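Local coordinates for protein putative Glycosidase (Bacteroides thetaiotaomicron, PDB 3R67) that is a putative glycosidase whose function is not established, probably built as a five-bladed beta-propeller, at residues A[201-211]-A[223-234]. Residues are numbered along the deposited sequence; the frame is centred on the assembly and turned at random.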
loop_
_atom_site.group_PDB
_atom_site.type_symbol
_atom_site.label_atom_id
_atom_site.label_comp_id
_atom_site.label_asym_id
_atom_site.label_seq_id
_atom_site.Cartn_x
_atom_site.Cartn_y
_atom_site.Cartn_z
ATOM N N TRP A 201 -14.727 1.880 -6.279
ATOM C CA TRP A 201 -14.748 1.644 -4.832
ATOM C C TRP A 201 -13.362 1.488 -4.246
ATOM O O TRP A 201 -12.469 0.942 -4.902
ATOM C CB TRP A 201 -15.548 0.352 -4.553
ATOM C CG TRP A 201 -16.999 0.428 -4.943
ATOM C CD1 TRP A 201 -17.514 0.341 -6.204
ATOM C CD2 TRP A 201 -18.117 0.572 -4.063
ATOM N NE1 TRP A 201 -18.881 0.486 -6.167
ATOM C CE2 TRP A 201 -19.279 0.630 -4.866
ATOM C CE3 TRP A 201 -18.253 0.670 -2.665
ATOM C CZ2 TRP A 201 -20.562 0.764 -4.321
ATOM C CZ3 TRP A 201 -19.526 0.816 -2.125
ATOM C CH2 TRP A 201 -20.660 0.872 -2.950
HETATM N N MSE A 202 -13.189 1.924 -2.986
HETATM C CA MSE A 202 -11.920 1.700 -2.281
HETATM C C MSE A 202 -12.101 1.507 -0.788
HETATM O O MSE A 202 -12.947 2.144 -0.169
HETATM C CB MSE A 202 -10.903 2.837 -2.479
HETATM C CG MSE A 202 -11.270 4.151 -1.792
HETATM SE SE MSE A 202 -9.843 5.474 -1.899
HETATM C CE MSE A 202 -9.374 5.059 -3.486
ATOM N N TYR A 203 -11.230 0.684 -0.211
ATOM C CA TYR A 203 -11.055 0.517 1.223
ATOM C C TYR A 203 -9.909 1.399 1.599
ATOM O O TYR A 203 -8.922 1.422 0.861
ATOM C CB TYR A 203 -10.825 -0.954 1.608
ATOM C CG TYR A 203 -11.949 -1.864 1.184
ATOM C CD1 TYR A 203 -13.074 -2.038 1.988
ATOM C CD2 TYR A 203 -11.898 -2.548 -0.029
ATOM C CE1 TYR A 203 -14.131 -2.846 1.583
ATOM C CE2 TYR A 203 -12.945 -3.373 -0.434
ATOM C CZ TYR A 203 -14.061 -3.510 0.372
ATOM O OH TYR A 203 -15.098 -4.304 -0.029
ATOM N N TRP A 204 -10.032 2.183 2.664
ATOM C CA TRP A 204 -8.910 3.017 3.056
ATOM C C TRP A 204 -8.896 3.145 4.574
ATOM O O TRP A 204 -9.938 3.035 5.217
ATOM C CB TRP A 204 -8.963 4.409 2.360
ATOM C CG TRP A 204 -10.049 5.290 2.893
ATOM C CD1 TRP A 204 -11.363 5.302 2.518
ATOM C CD2 TRP A 204 -9.925 6.229 3.963
ATOM N NE1 TRP A 204 -12.069 6.194 3.296
ATOM C CE2 TRP A 204 -11.214 6.759 4.208
ATOM C CE3 TRP A 204 -8.851 6.657 4.764
ATOM C CZ2 TRP A 204 -11.445 7.726 5.188
ATOM C CZ3 TRP A 204 -9.095 7.581 5.767
ATOM C CH2 TRP A 204 -10.377 8.107 5.967
ATOM N N GLY A 205 -7.734 3.429 5.128
ATOM C CA GLY A 205 -7.614 3.649 6.557
ATOM C C GLY A 205 -6.452 2.949 7.199
ATOM O O GLY A 205 -5.859 2.025 6.622
ATOM N N GLU A 206 -6.138 3.405 8.416
ATOM C CA GLU A 206 -5.062 2.910 9.269
ATOM C C GLU A 206 -5.655 2.422 10.604
ATOM O O GLU A 206 -5.497 1.249 10.954
ATOM C CB GLU A 206 -4.024 4.026 9.475
ATOM C CG GLU A 206 -2.832 3.627 10.328
ATOM C CD GLU A 206 -2.065 4.777 10.951
ATOM O OE1 GLU A 206 -2.671 5.848 11.188
ATOM O OE2 GLU A 206 -0.880 4.568 11.297
ATOM N N LYS A 207 -6.355 3.317 11.328
ATOM C CA LYS A 207 -6.975 3.022 12.623
ATOM C C LYS A 207 -8.273 2.214 12.480
ATOM O O LYS A 207 -8.750 1.674 13.467
ATOM C CB LYS A 207 -7.283 4.315 13.414
ATOM C CG LYS A 207 -6.171 4.821 14.326
ATOM C CD LYS A 207 -5.077 5.576 13.576
ATOM C CE LYS A 207 -3.992 6.077 14.502
ATOM N NZ LYS A 207 -3.001 6.916 13.779
ATOM N N PHE A 208 -8.870 2.205 11.291
ATOM C CA PHE A 208 -10.110 1.502 10.931
ATOM C C PHE A 208 -10.231 1.554 9.433
ATOM O O PHE A 208 -9.535 2.346 8.809
ATOM C CB PHE A 208 -11.371 2.089 11.634
ATOM C CG PHE A 208 -11.544 3.573 11.416
ATOM C CD1 PHE A 208 -12.173 4.056 10.273
ATOM C CD2 PHE A 208 -11.073 4.487 12.351
ATOM C CE1 PHE A 208 -12.303 5.425 10.054
ATOM C CE2 PHE A 208 -11.202 5.863 12.134
ATOM C CZ PHE A 208 -11.819 6.324 10.991
ATOM N N VAL A 209 -11.121 0.751 8.851
ATOM C CA VAL A 209 -11.286 0.729 7.403
ATOM C C VAL A 209 -12.627 1.376 7.066
ATOM O O VAL A 209 -13.671 0.980 7.583
ATOM C CB VAL A 209 -11.160 -0.703 6.811
ATOM C CG1 VAL A 209 -11.373 -0.700 5.308
ATOM C CG2 VAL A 209 -9.811 -1.333 7.155
ATOM N N ASN A 210 -12.570 2.388 6.199
ATOM C CA ASN A 210 -13.745 3.057 5.653
ATOM C C ASN A 210 -13.855 2.665 4.182
ATOM O O ASN A 210 -12.881 2.183 3.606
ATOM C CB ASN A 210 -13.658 4.595 5.858
ATOM C CG ASN A 210 -14.776 5.409 5.223
ATOM O OD1 ASN A 210 -14.561 6.164 4.283
ATOM N ND2 ASN A 210 -16.003 5.198 5.644
ATOM N N VAL A 211 -15.034 2.839 3.581
ATOM C CA VAL A 211 -15.244 2.573 2.159
ATOM C C VAL A 211 -15.578 3.902 1.500
ATOM O O VAL A 211 -16.414 4.651 2.005
ATOM C CB VAL A 211 -16.315 1.481 1.877
ATOM C CG1 VAL A 211 -16.574 1.326 0.374
ATOM C CG2 VAL A 211 -15.921 0.142 2.502
HETATM N N MSE A 223 -17.818 7.035 2.732
HETATM C CA MSE A 223 -19.201 6.699 3.087
HETATM C C MSE A 223 -19.422 6.976 4.553
HETATM O O MSE A 223 -18.565 6.656 5.379
HETATM C CB MSE A 223 -19.534 5.252 2.739
HETATM C CG MSE A 223 -19.560 5.018 1.223
HETATM SE SE MSE A 223 -20.020 3.221 0.738
HETATM C CE MSE A 223 -21.851 3.212 1.412
ATOM N N LEU A 224 -20.562 7.628 4.868
ATOM C CA LEU A 224 -20.890 8.056 6.219
ATOM C C LEU A 224 -22.097 7.317 6.774
ATOM O O LEU A 224 -22.947 6.868 6.007
ATOM C CB LEU A 224 -21.172 9.572 6.238
ATOM C CG LEU A 224 -20.119 10.524 5.634
ATOM C CD1 LEU A 224 -20.593 11.963 5.709
ATOM C CD2 LEU A 224 -18.757 10.407 6.325
ATOM N N ASP A 225 -22.170 7.188 8.113
ATOM C CA ASP A 225 -23.313 6.584 8.794
ATOM C C ASP A 225 -24.418 7.664 8.970
ATOM O O ASP A 225 -24.242 8.804 8.520
ATOM C CB ASP A 225 -22.897 5.946 10.146
ATOM C CG ASP A 225 -22.361 6.873 11.238
ATOM O OD1 ASP A 225 -22.613 8.102 11.165
ATOM O OD2 ASP A 225 -21.756 6.362 12.203
ATOM N N GLU A 226 -25.542 7.297 9.641
ATOM C CA GLU A 226 -26.724 8.132 9.946
ATOM C C GLU A 226 -26.323 9.452 10.662
ATOM O O GLU A 226 -26.960 10.479 10.421
ATOM C CB GLU A 226 -27.697 7.310 10.831
ATOM C CG GLU A 226 -28.811 8.051 11.558
ATOM C CD GLU A 226 -29.179 7.436 12.901
ATOM O OE1 GLU A 226 -28.385 6.627 13.439
ATOM O OE2 GLU A 226 -30.223 7.836 13.460
ATOM N N LYS A 227 -25.269 9.413 11.512
ATOM C CA LYS A 227 -24.766 10.559 12.286
ATOM C C LYS A 227 -23.755 11.433 11.495
ATOM O O LYS A 227 -23.336 12.477 12.005
ATOM C CB LYS A 227 -24.088 10.072 13.583
ATOM C CG LYS A 227 -25.014 9.350 14.561
ATOM N N GLY A 228 -23.377 11.011 10.283
ATOM C CA GLY A 228 -22.418 11.733 9.449
ATOM C C GLY A 228 -20.962 11.389 9.728
ATOM O O GLY A 228 -20.053 12.053 9.223
ATOM N N ASP A 229 -20.729 10.342 10.531
ATOM C CA ASP A 229 -19.399 9.841 10.873
ATOM C C ASP A 229 -18.984 8.782 9.875
ATOM O O ASP A 229 -19.857 8.183 9.250
ATOM C CB ASP A 229 -19.404 9.270 12.306
ATOM C CG ASP A 229 -19.832 10.270 13.363
ATOM O OD1 ASP A 229 -19.397 11.447 13.283
ATOM O OD2 ASP A 229 -20.583 9.872 14.285
ATOM N N PHE A 230 -17.678 8.525 9.724
ATOM C CA PHE A 230 -17.238 7.494 8.790
ATOM C C PHE A 230 -17.842 6.138 9.071
ATOM O O PHE A 230 -17.929 5.720 10.229
ATOM C CB PHE A 230 -15.713 7.299 8.786
ATOM C CG PHE A 230 -14.863 8.450 8.335
ATOM C CD1 PHE A 230 -15.020 8.994 7.065
ATOM C CD2 PHE A 230 -13.799 8.887 9.112
ATOM C CE1 PHE A 230 -14.212 10.041 6.634
ATOM C CE2 PHE A 230 -12.962 9.899 8.662
ATOM C CZ PHE A 230 -13.173 10.472 7.422
ATOM N N LEU A 231 -18.213 5.442 8.002
ATOM C CA LEU A 231 -18.649 4.059 8.078
ATOM C C LEU A 231 -17.404 3.198 8.325
ATOM O O LEU A 231 -16.427 3.319 7.577
ATOM C CB LEU A 231 -19.390 3.678 6.789
ATOM C CG LEU A 231 -19.947 2.275 6.704
ATOM C CD1 LEU A 231 -21.101 2.082 7.681
ATOM C CD2 LEU A 231 -20.431 1.990 5.299
ATOM N N LYS A 232 -17.388 2.427 9.412
ATOM C CA LYS A 232 -16.252 1.582 9.776
ATOM C C LYS A 232 -16.599 0.113 9.477
ATOM O O LYS A 232 -17.365 -0.505 10.217
ATOM C CB LYS A 232 -15.893 1.799 11.254
ATOM C CG LYS A 232 -15.489 3.224 11.592
ATOM C CD LYS A 232 -15.153 3.357 13.065
ATOM C CE LYS A 232 -14.654 4.738 13.412
ATOM N NZ LYS A 232 -14.263 4.819 14.844
ATOM N N VAL A 233 -16.084 -0.431 8.378
ATOM C CA VAL A 233 -16.439 -1.790 7.963
ATOM C C VAL A 233 -15.497 -2.819 8.636
ATOM O O VAL A 233 -15.853 -3.991 8.747
ATOM C CB VAL A 233 -16.450 -1.957 6.423
ATOM C CG1 VAL A 233 -17.504 -1.055 5.803
ATOM C CG2 VAL A 233 -15.077 -1.716 5.781
ATOM N N ILE A 234 -14.325 -2.370 9.097
ATOM C CA ILE A 234 -13.317 -3.156 9.828
ATOM C C ILE A 234 -12.727 -2.253 10.884
ATOM O O ILE A 234 -12.342 -1.120 10.584
ATOM C CB ILE A 234 -12.225 -3.756 8.879
ATOM C CG1 ILE A 234 -12.741 -4.968 8.115
ATOM C CG2 ILE A 234 -10.959 -4.163 9.624
ATOM C CD1 ILE A 234 -11.752 -5.400 7.026
#
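Two backbone carbonyls of the loop 223-234 share the amide nitrogen of N210. ND2 reaches L231 O at 2.7 Å in an almost straight bond (172°) and M223 O at 3.0 Å, both acceptors lying in the amide plane and each met on a lone pair. M223 O also takes the backbone N-H of L231, the bond that draws the two arms of the loop together, so N210 sits where they converge. On the other branch, OD1 accepts W204 NE1 at 2.7 Å in the carbonyl plane; together the three bonds fix which way round the amide lies. Asparagine suits the place because one short side chain serves donors and acceptors at once; its CG, anti to the backbone N (chi1 175°), carries the amide out beside L231.

W204, which that bent bond helps to orient, turns its CZ2-CH2 edge onto one face of F230, the planes at 83° in a T-shaped stack. F230 in turn meets the edge of F208, CD2 to CZ at 3.7 Å. The extended lysine chain of K232 covers one face of F208: CE stands 3.7 Å from the ring centroid as a CH-pi contact, while NZ lies off-centre in a cation-pi interaction. Aliphatic length and terminal charge thus both find use on this exposed side.

Backbone bonds pin the rest: V209 N to I234 O, V233 N to V209 O, and M223 N to V211 O. Compact branched V209 and V211 pack against V233, and the selenium of M223, a selenomethionine, makes an oblique Met-aromatic contact with W201 CZ3 at 3.8 Å.

The loop, running from strand 221-222 toward strand 245-255, thereby runs alongside strand 210-214, on the edge turned away from strand 199-204; F172 stacks on F230, and V233 and I234 reach F289 of strand 282-289.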